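PDB 1YC9: multidrug resistance protein from Vibrio cholerae, which probably serves as the outer-membrane channel of a multidrug efflux system, letting toxic compounds leave the cell. Local coordinates for residues His37-Ala42 / Val224-Arg230; Ser23-Trp27 / Arg140-Thr145; Lys217-Ala221 / Ala231-Glu235. The protein carries 1 engineered substitution. All coordinates share one frame; numbering follows the deposited sequence.

Contact 1: His37-Ala42 / Val224-Arg230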
# COMPACT_ATOMS: atom_id res chain seq x y z
N HIS A 37 25.24 -5.37 -16.85
CA HIS A 37 24.37 -5.46 -18.00
C HIS A 37 22.86 -5.46 -17.62
O HIS A 37 22.04 -4.79 -18.28
CB HIS A 37 24.67 -6.70 -18.81
CG HIS A 37 24.36 -6.53 -20.27
ND1 HIS A 37 23.11 -6.76 -20.79
CD2 HIS A 37 25.14 -6.13 -21.31
CE1 HIS A 37 23.12 -6.51 -22.09
NE2 HIS A 37 24.34 -6.13 -22.43
N LEU A 38 22.52 -6.20 -16.57
CA LEU A 38 21.15 -6.24 -16.05
C LEU A 38 20.69 -4.84 -15.63
O LEU A 38 19.63 -4.41 -16.03
CB LEU A 38 21.07 -7.20 -14.84
CG LEU A 38 21.16 -8.68 -15.20
CD1 LEU A 38 21.40 -9.53 -13.97
CD2 LEU A 38 19.92 -9.11 -15.92
N ILE A 39 21.52 -4.12 -14.89
CA ILE A 39 21.10 -2.82 -14.44
C ILE A 39 21.01 -1.86 -15.65
O ILE A 39 20.02 -1.15 -15.86
CB ILE A 39 21.98 -2.34 -13.31
CG1 ILE A 39 21.72 -3.22 -12.08
CG2 ILE A 39 21.72 -0.89 -13.01
CD1 ILE A 39 22.60 -2.94 -10.91
N GLU A 40 22.04 -1.89 -16.49
CA GLU A 40 22.05 -1.07 -17.69
C GLU A 40 20.85 -1.25 -18.60
O GLU A 40 20.26 -0.27 -19.03
CB GLU A 40 23.36 -1.27 -18.43
CG GLU A 40 24.48 -0.64 -17.61
CD GLU A 40 25.90 -1.06 -17.76
OE1 GLU A 40 26.19 -1.70 -18.78
OE2 GLU A 40 26.71 -0.84 -16.83
N GLU A 41 20.44 -2.50 -18.82
CA GLU A 41 19.23 -2.84 -19.57
C GLU A 41 17.99 -2.18 -18.96
O GLU A 41 17.19 -1.57 -19.68
CB GLU A 41 19.00 -4.35 -19.62
CG GLU A 41 19.91 -5.13 -20.55
CD GLU A 41 19.84 -6.64 -20.27
OE1 GLU A 41 18.75 -7.21 -20.33
OE2 GLU A 41 20.87 -7.25 -19.94
N ALA A 42 17.82 -2.35 -17.65
CA ALA A 42 16.68 -1.82 -16.92
C ALA A 42 16.64 -0.30 -16.98
O ALA A 42 15.58 0.26 -17.06
CB ALA A 42 16.71 -2.25 -15.46
N VAL A 224 14.14 -6.35 -14.92
CA VAL A 224 14.73 -5.60 -16.00
C VAL A 224 13.75 -5.41 -17.16
O VAL A 224 14.15 -4.99 -18.24
CB VAL A 224 16.13 -6.12 -16.42
CG1 VAL A 224 17.00 -6.31 -15.19
CG2 VAL A 224 16.04 -7.42 -17.18
N GLY A 225 12.48 -5.73 -16.93
CA GLY A 225 11.44 -5.44 -17.88
C GLY A 225 11.37 -6.43 -18.98
O GLY A 225 10.89 -6.12 -20.07
N GLN A 226 11.83 -7.64 -18.74
CA GLN A 226 11.84 -8.62 -19.80
C GLN A 226 11.03 -9.82 -19.45
O GLN A 226 10.61 -10.02 -18.30
CB GLN A 226 13.28 -8.94 -20.26
CG GLN A 226 13.87 -7.70 -20.94
CD GLN A 226 15.38 -7.74 -21.14
OE1 GLN A 226 15.87 -8.64 -21.82
NE2 GLN A 226 16.10 -6.76 -20.61
N GLY A 227 10.66 -10.54 -20.51
CA GLY A 227 9.94 -11.77 -20.38
C GLY A 227 10.91 -12.79 -19.83
O GLY A 227 12.10 -12.53 -19.64
N PRO A 228 10.40 -13.97 -19.56
CA PRO A 228 11.21 -15.04 -19.00
C PRO A 228 12.28 -15.68 -19.87
O PRO A 228 13.07 -16.43 -19.28
CB PRO A 228 10.16 -16.05 -18.53
CG PRO A 228 8.99 -15.80 -19.36
CD PRO A 228 8.98 -14.34 -19.64
N ASP A 229 12.38 -15.38 -21.17
CA ASP A 229 13.53 -15.77 -22.01
C ASP A 229 14.87 -15.10 -21.66
O ASP A 229 15.95 -15.63 -21.93
CB ASP A 229 13.26 -15.40 -23.48
CG ASP A 229 12.49 -16.48 -24.23
OD1 ASP A 229 11.49 -17.01 -23.68
OD2 ASP A 229 12.82 -16.86 -25.37
N ARG A 230 14.81 -13.90 -21.11
CA ARG A 230 15.98 -13.26 -20.55
C ARG A 230 16.57 -14.06 -19.38
O ARG A 230 17.79 -13.96 -19.09
CB ARG A 230 15.61 -11.84 -20.07
CG ARG A 230 16.73 -11.06 -19.46
CD ARG A 230 17.88 -10.84 -20.46
NE ARG A 230 19.01 -10.09 -19.93
CZ ARG A 230 20.06 -10.61 -19.32
NH1 ARG A 230 21.05 -9.82 -18.95
NH2 ARG A 230 20.13 -11.91 -19.07
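Arg230 and Glu41 form a salt bridge that joins helix 33-44 to the loop after helix 189-223. Arg230 grips the carboxylate side-on with two nitrogens. Its NE donates to Glu41 OE1 at 2.9 Å, and the bond is nearly straight at 173°. Its NH1 donates to Glu41 OE2 at 2.8 Å. Both bonds use syn lone pairs, and the two flat groups are nearly coplanar. The bend of Arg230 at chi2 (61°) belongs to the path that brings its guanidinium side-on to the acid.

A further hydrogen bond comes from the amide of Gln226. Its NE2 meets the anti lone pair of Glu41 OE1 at 2.7 Å, with the amide plane turned 48° from the carboxylate. On the helix itself, His37 ND1 is modelled as close as 2.4 Å to Glu41 OE2, a length that is doubtful.

The apolar contacts lie beside this polar group. Leu38 CD2 sits over one face of the Arg230 guanidinium, 3.3 Å from NH1. Val224 packs its CG1 against Leu38 O and Leu38 CD2, and its CB lies 4.0 Å from Ala42 CB. Ile147 of helix 117-183 touches both Val224 and Ala42.

Glu41 OE1 accepts two bonds, from Gln226 and Arg230, and OE2 one from Arg230. Together these three bonds from the loop hold the carboxylate in place, and the nearby arginine would be expected to favour its ionised form.

Contact 2: Ser23-Trp27 / Arg140-Thr145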
# COMPACT_ATOMS: atom_id res chain seq x y z
N SER A 23 29.49 5.71 -6.10
CA SER A 23 29.52 6.18 -7.50
C SER A 23 28.11 6.45 -8.09
O SER A 23 27.10 6.09 -7.47
CB SER A 23 30.23 5.09 -8.33
OG SER A 23 30.49 5.49 -9.65
N ALA A 24 28.04 7.07 -9.29
CA ALA A 24 26.78 7.21 -10.02
C ALA A 24 26.33 5.83 -10.50
O ALA A 24 25.18 5.46 -10.28
CB ALA A 24 26.89 8.15 -11.20
N ASN A 25 27.22 5.13 -11.21
CA ASN A 25 27.04 3.72 -11.58
C ASN A 25 27.73 2.79 -10.59
O ASN A 25 28.58 1.98 -10.94
CB ASN A 25 27.54 3.47 -13.00
CG ASN A 25 26.84 4.35 -14.03
OD1 ASN A 25 25.70 4.73 -13.86
ND2 ASN A 25 27.52 4.64 -15.12
N TRP A 26 27.29 2.87 -9.34
CA TRP A 26 27.93 2.25 -8.19
C TRP A 26 28.04 0.73 -8.25
O TRP A 26 28.88 0.14 -7.59
CB TRP A 26 27.20 2.70 -6.90
CG TRP A 26 25.71 2.48 -7.01
CD1 TRP A 26 24.78 3.39 -7.39
CD2 TRP A 26 24.99 1.23 -6.80
NE1 TRP A 26 23.54 2.79 -7.44
CE2 TRP A 26 23.63 1.48 -7.08
CE3 TRP A 26 25.36 -0.06 -6.44
CZ2 TRP A 26 22.63 0.47 -6.99
CZ3 TRP A 26 24.38 -1.06 -6.34
CH2 TRP A 26 23.04 -0.79 -6.62
N TRP A 27 27.16 0.08 -9.00
CA TRP A 27 27.14 -1.37 -9.12
C TRP A 27 28.39 -1.90 -9.84
O TRP A 27 28.76 -3.08 -9.68
CB TRP A 27 25.91 -1.83 -9.89
CG TRP A 27 25.71 -1.11 -11.20
CD1 TRP A 27 26.24 -1.46 -12.41
CD2 TRP A 27 24.93 0.06 -11.41
NE1 TRP A 27 25.83 -0.56 -13.37
CE2 TRP A 27 25.03 0.39 -12.78
CE3 TRP A 27 24.17 0.90 -10.57
CZ2 TRP A 27 24.40 1.49 -13.32
CZ3 TRP A 27 23.54 2.00 -11.13
CH2 TRP A 27 23.66 2.29 -12.49
N ARG A 140 15.40 5.81 -10.02
CA ARG A 140 16.56 5.16 -10.55
C ARG A 140 17.20 4.25 -9.49
O ARG A 140 17.58 3.12 -9.78
CB ARG A 140 17.55 6.20 -10.99
CG ARG A 140 18.72 5.64 -11.78
CD ARG A 140 19.91 6.55 -11.73
NE ARG A 140 20.87 6.31 -12.81
CZ ARG A 140 22.13 5.93 -12.63
NH1 ARG A 140 22.58 5.64 -11.42
NH2 ARG A 140 22.94 5.79 -13.67
N LEU A 141 17.33 4.78 -8.28
CA LEU A 141 17.91 4.04 -7.16
C LEU A 141 17.10 2.80 -6.82
O LEU A 141 17.66 1.75 -6.51
CB LEU A 141 18.01 4.94 -5.93
CG LEU A 141 19.12 4.85 -4.88
CD1 LEU A 141 18.58 4.65 -3.46
CD2 LEU A 141 20.32 3.95 -5.22
N MET A 142 15.78 2.93 -6.87
CA MET A 142 14.89 1.82 -6.53
C MET A 142 15.00 0.70 -7.56
O MET A 142 14.91 -0.48 -7.23
CB MET A 142 13.45 2.31 -6.44
CG MET A 142 12.44 1.20 -6.17
SD MET A 142 10.77 1.83 -5.93
CE MET A 142 10.47 2.64 -7.50
N ILE A 143 15.21 1.08 -8.82
CA ILE A 143 15.43 0.12 -9.90
C ILE A 143 16.76 -0.61 -9.75
O ILE A 143 16.83 -1.85 -9.76
CB ILE A 143 15.33 0.82 -11.28
CG1 ILE A 143 13.88 1.26 -11.53
CG2 ILE A 143 15.73 -0.10 -12.41
CD1 ILE A 143 13.75 2.27 -12.64
N SER A 144 17.84 0.16 -9.59
CA SER A 144 19.14 -0.46 -9.58
C SER A 144 19.32 -1.29 -8.31
O SER A 144 19.84 -2.38 -8.38
CB SER A 144 20.23 0.61 -9.69
OG SER A 144 20.08 1.52 -8.64
N THR A 145 18.88 -0.81 -7.16
CA THR A 145 19.05 -1.55 -5.93
C THR A 145 18.12 -2.77 -5.91
O THR A 145 18.50 -3.78 -5.33
CB THR A 145 18.85 -0.73 -4.67
OG1 THR A 145 17.51 -0.20 -4.60
CG2 THR A 145 19.77 0.43 -4.63
O HOH W 1 21.02 4.64 -8.73
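Trp26 and Trp27 both turn their indoles to the helix segment 140-145, and each ring meets it differently. One face of the Trp26 ring carries CE3 of Trp27, 3.6 Å above the plane. Ser144 OG lies at the Trp26 edge, 3.2 Å from CZ2. Thr145 CG2 approaches the same ring obliquely, 3.7 Å from CZ2, and Leu141 CD2 comes near NE1. The Trp27 ring has Asn25 CA over one face and Arg140 NH1 at its edge, 3.7 Å from CH2. The ring and guanidinium planes are 38° apart. Ser144 CB also reaches Trp27, close to CZ3.

The edge of the Arg140 guanidinium is used for hydrogen bonds to the loop. NH1 donates to Ala24 O at 2.8 Å, from above the carbonyl plane. NH2 donates to Asn25 OD1 at 3.0 Å, nearly along the C=O axis. The amide and guanidinium planes are almost coplanar. With chi1 at -170°, the Arg140 chain leaves on the side opposite the backbone N and runs extended to NE, which takes the guanidinium across to the loop. A water accepts from Arg140 NH1 and, weakly, from Trp26 NE1. It also bonds to Ser144 OG at 3.3 Å.

Leu427 and Ile430 of helix 398-433 touch Trp26, while helix 33-44 packs on Trp27 through Asn36, Ile39 and Leu43. The arrangement is an N-terminal segment pinned by two tryptophans and an arginine to a long helix. That helix, 117-183, is one of the long helices that build the periplasmic tunnel in the outer membrane factor family.

Contact 3: Lys217-Ala221 / Ala231-Glu235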
# COMPACT_ATOMS: atom_id res chain seq x y z
N LYS A 217 16.04 -16.18 -11.11
CA LYS A 217 16.31 -15.73 -12.48
C LYS A 217 15.07 -15.15 -13.18
O LYS A 217 15.16 -14.15 -13.90
CB LYS A 217 16.85 -16.85 -13.35
CG LYS A 217 18.24 -17.29 -12.97
CD LYS A 217 18.61 -18.58 -13.72
CE LYS A 217 20.06 -18.93 -13.41
NZ LYS A 217 20.56 -20.06 -14.19
N ASN A 218 13.92 -15.80 -12.97
CA ASN A 218 12.68 -15.30 -13.46
C ASN A 218 12.45 -13.87 -12.89
O ASN A 218 12.03 -12.99 -13.64
CB ASN A 218 11.50 -16.19 -13.10
CG ASN A 218 11.55 -17.58 -13.77
OD1 ASN A 218 12.38 -17.83 -14.64
ND2 ASN A 218 10.70 -18.45 -13.33
N ALA A 219 12.73 -13.67 -11.61
CA ALA A 219 12.44 -12.40 -10.97
C ALA A 219 13.35 -11.29 -11.54
O ALA A 219 12.90 -10.15 -11.78
CB ALA A 219 12.58 -12.49 -9.46
N LEU A 220 14.61 -11.65 -11.71
CA LEU A 220 15.59 -10.76 -12.36
C LEU A 220 15.17 -10.36 -13.77
O LEU A 220 15.20 -9.19 -14.12
CB LEU A 220 16.98 -11.36 -12.36
CG LEU A 220 17.77 -11.33 -11.05
CD1 LEU A 220 18.95 -12.34 -10.99
CD2 LEU A 220 18.30 -9.89 -10.76
N ALA A 221 14.69 -11.31 -14.56
CA ALA A 221 14.19 -11.01 -15.87
C ALA A 221 13.06 -9.97 -15.79
O ALA A 221 13.07 -8.99 -16.55
CB ALA A 221 13.68 -12.26 -16.57
N ALA A 231 15.73 -14.78 -18.67
CA ALA A 231 16.19 -15.54 -17.52
C ALA A 231 17.12 -16.71 -17.92
O ALA A 231 18.00 -17.12 -17.14
CB ALA A 231 15.00 -16.06 -16.74
N ALA A 232 16.96 -17.17 -19.17
CA ALA A 232 17.67 -18.34 -19.71
C ALA A 232 19.12 -18.09 -19.93
O ALA A 232 19.92 -19.03 -20.01
CB ALA A 232 17.03 -18.79 -21.05
N SER A 233 19.48 -16.83 -20.04
CA SER A 233 20.87 -16.47 -20.24
C SER A 233 21.48 -15.91 -18.96
O SER A 233 22.59 -15.43 -18.97
CB SER A 233 20.98 -15.49 -21.41
OG SER A 233 20.37 -14.26 -21.11
N ILE A 234 20.78 -15.99 -17.84
CA ILE A 234 21.40 -15.56 -16.59
C ILE A 234 22.22 -16.69 -15.99
O ILE A 234 21.71 -17.78 -15.79
CB ILE A 234 20.37 -15.06 -15.55
CG1 ILE A 234 19.60 -13.88 -16.12
CG2 ILE A 234 21.11 -14.69 -14.27
CD1 ILE A 234 18.45 -13.34 -15.19
N GLU A 235 23.48 -16.40 -15.69
CA GLU A 235 24.42 -17.38 -15.15
C GLU A 235 24.82 -17.03 -13.72
O GLU A 235 24.41 -16.01 -13.16
CB GLU A 235 25.63 -17.45 -16.09
O HOH W 2 19.46 -19.58 -16.74
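Ala231 and Ile234 pack against the last turns of helix 189-223. Ala231 CB lies 3.4 Å from Lys217 O and 4.0 Å from Ala221 CB, and it also touches Asn218 OD1. Ile234 packs on the same turn. Its CD1 meets Lys217 O at 3.6 Å and Leu220 CB at 3.8 Å, while its CB lies beside Lys217 CG. With CG1 anti to the carbonyl carbon (chi1 -59°) and an extended chi2, the longer branch of Ile234 extends to the helix backbone.

The lysine supplies the polar part. Its chain is extended beyond CG and runs alongside Ile234, the two side chains pointing opposite ways. The amine at its end makes a weak hydrogen bond to Ile234 O, 3.0 Å from NZ. It also donates to a water at 2.8 Å, and this water donates in turn to Ala231 O. The water thus ties the amine to a second carbonyl of the loop. A further hydrogen bond joins Lys217 NZ to Tyr158 OH on helix 117-183.

Within the loop, Ile234 N donates to Ala231 O at 3.1 Å. This bond closes the turn that presents both apolar side chains to the helix. On the helix, Ala221 N donates to Lys217 O in the regular pattern. Asn218 ND2 turns to another chain and bonds to Asp358 and Thr361 of the second subunit.

The contact folds the chain back on the helix it has just left. Leu154 of helix 117-183 packs on Lys217, Leu220 and Ile234, and Gln34 of helix 33-44 touches Ile234. Beyond Asn218 and Ala219 lies the second subunit, through its Ala357 and His354.

Contacts 1 and 3 are neighbours, with centres 8 Å apart. Contact 3 holds the last turns of helix 189-223, and contact 1 takes up the chain directly after. Gln226 N probably bonds to Ala221 O, 2.9 Å away, in the Schellman motif that ends this helix. Both contacts touch the second subunit. Contact 2 lies about 15 Å from contact 1 between centres; among other places, Ala42 CB meets Ile143 CG2 at 3.9 Å. Helix 33-44 thus carries one side of contact 1 and packs against both segments of contact 2. Contacts 2 and 3 stay about 8 Å apart at their nearest atoms. A bound mercury ion lies about 11 Å from the Ala42 side chain.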